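Local coordinates for protein adhesin (Neisseria meningitidis, PDB 5MY7) that acts as a lysozyme inhibitor and probably also takes part in bacterial adhesion, at residues Q40-K45 / I116-C121. Numbering follows the deposited sequence.
Sequences QGKKVK and IVFKDC
The Phe118 ring lies between Lys42 and Val44, which reach its two opposite faces. Over one face stands the ammonium of Lys42, with NZ 3.9 Å from the ring centroid and 20° off the ring normal, a cation-pi contact displaced toward the CZ side of the rim. The CE methylene of Lys42 adds an off-centre CH-pi contact to the same face, 4.2 Å from the centroid. The CG2 methyl of Val44 lies over the opposite face, while the close contacts fall at the CD2-CE2 rim, where Val44 CB packs 3.8 Å from Phe118 CE2 and CG1 meets CD2. The carbonyl O of Lys43 approaches CE2 obliquely. The Lys42 chain crosses the Phe118 side chain at about a right angle; its bend at chi3 (70°) turns NZ over the ring and on to the carbonyl of Val117. There NZ donates a hydrogen bond of 2.9 Å to Val117 O, tilted 30° from the carbonyl plane.

Opposite Ile109 the edge strand 116-121 carries a classic beta bulge made by Val117 and Phe118. The contact joins this strand to the start of strand 43-50 in the other antiparallel sheet of the ACP-like domain. Close by, the Cys38–Cys121 disulfide links the loop following strand 31-37 to the end of strand 116-121, and Cys38 also touches Phe118. At the exposed surface, the Lys43 side chain folds back so that NZ bonds to Gly41 O (3.0 Å). Val44 packs apolar carbons against Phe118, while the Lys42 ammonium is shared between carbonyl and aromatic face, both of which would be expected to stabilise its positive charge.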
# COMPACT_ATOMS: atom_id res chain seq x y z
N GLN A 40 -2.91 16.19 6.37
CA GLN A 40 -3.19 16.43 7.80
C GLN A 40 -2.10 15.88 8.71
O GLN A 40 -2.34 15.63 9.91
CB GLN A 40 -4.54 15.84 8.22
CG GLN A 40 -5.72 16.38 7.41
CD GLN A 40 -7.01 15.56 7.54
OE1 GLN A 40 -7.09 14.58 8.31
NE2 GLN A 40 -8.04 15.97 6.77
N GLY A 41 -0.90 15.70 8.16
CA GLY A 41 0.19 15.18 8.95
C GLY A 41 0.12 13.75 9.40
O GLY A 41 0.90 13.33 10.31
N LYS A 42 -0.76 12.96 8.77
CA LYS A 42 -0.84 11.56 9.18
C LYS A 42 0.43 10.84 8.70
O LYS A 42 1.00 11.12 7.62
CB LYS A 42 -2.10 10.86 8.63
CG LYS A 42 -3.39 11.43 9.19
CD LYS A 42 -4.62 10.56 8.95
CE LYS A 42 -4.58 9.31 9.77
NZ LYS A 42 -5.71 8.35 9.40
N LYS A 43 0.85 9.86 9.49
CA LYS A 43 2.08 9.09 9.24
C LYS A 43 1.76 7.58 9.22
O LYS A 43 0.96 7.10 10.00
CB LYS A 43 3.13 9.39 10.33
CG LYS A 43 3.67 10.81 10.21
CD LYS A 43 4.59 11.29 11.33
CE LYS A 43 4.89 12.78 11.14
NZ LYS A 43 3.71 13.67 11.39
N VAL A 44 2.33 6.88 8.26
CA VAL A 44 2.13 5.43 8.16
C VAL A 44 3.39 4.73 7.64
O VAL A 44 4.06 5.26 6.71
CB VAL A 44 0.85 5.10 7.30
CG1 VAL A 44 0.97 5.55 5.83
CG2 VAL A 44 0.49 3.61 7.39
N LYS A 45 3.67 3.54 8.20
CA LYS A 45 4.77 2.69 7.78
C LYS A 45 4.18 1.46 7.08
O LYS A 45 3.34 0.74 7.68
CB LYS A 45 5.59 2.28 9.01
CG LYS A 45 6.91 1.58 8.76
CD LYS A 45 7.73 1.40 10.06
CE LYS A 45 7.03 0.48 11.10
NZ LYS A 45 6.51 -0.90 10.66
N ILE A 116 -11.07 7.88 2.22
CA ILE A 116 -9.64 7.87 2.05
C ILE A 116 -9.05 8.38 3.38
O ILE A 116 -9.15 9.54 3.71
CB ILE A 116 -9.13 8.66 0.84
CG1 ILE A 116 -9.89 8.26 -0.45
CG2 ILE A 116 -7.65 8.42 0.65
CD1 ILE A 116 -9.77 9.25 -1.63
N VAL A 117 -8.48 7.48 4.16
CA VAL A 117 -7.97 7.80 5.52
C VAL A 117 -6.46 8.10 5.55
O VAL A 117 -5.96 8.64 6.55
CB VAL A 117 -8.35 6.74 6.56
CG1 VAL A 117 -9.85 6.76 6.85
CG2 VAL A 117 -7.90 5.35 6.19
N PHE A 118 -5.72 7.76 4.50
CA PHE A 118 -4.34 8.21 4.30
C PHE A 118 -4.28 8.73 2.85
O PHE A 118 -4.35 7.91 1.88
CB PHE A 118 -3.33 7.07 4.54
CG PHE A 118 -3.30 6.59 5.99
CD1 PHE A 118 -4.19 5.61 6.44
CD2 PHE A 118 -2.40 7.13 6.93
CE1 PHE A 118 -4.20 5.19 7.76
CE2 PHE A 118 -2.44 6.69 8.25
CZ PHE A 118 -3.32 5.74 8.67
N LYS A 119 -4.19 10.04 2.69
CA LYS A 119 -4.39 10.70 1.38
C LYS A 119 -3.09 11.39 0.95
O LYS A 119 -2.41 12.03 1.79
CB LYS A 119 -5.62 11.67 1.41
CG LYS A 119 -5.98 12.22 0.05
CD LYS A 119 -7.36 12.88 0.07
CE LYS A 119 -7.60 13.52 -1.29
NZ LYS A 119 -7.45 12.54 -2.41
N ASP A 120 -2.71 11.23 -0.32
CA ASP A 120 -1.54 11.98 -0.87
C ASP A 120 -0.26 11.76 -0.05
O ASP A 120 0.48 12.70 0.29
CB ASP A 120 -1.80 13.51 -0.96
CG ASP A 120 -2.83 13.91 -1.97
OD1 ASP A 120 -3.27 13.09 -2.80
OD2 ASP A 120 -3.18 15.11 -1.95
N CYS A 121 0.02 10.49 0.19
CA CYS A 121 1.18 10.10 0.99
C CYS A 121 2.48 10.05 0.15
O CYS A 121 2.48 9.46 -0.94
CB CYS A 121 0.96 8.74 1.62
SG CYS A 121 -0.51 8.55 2.62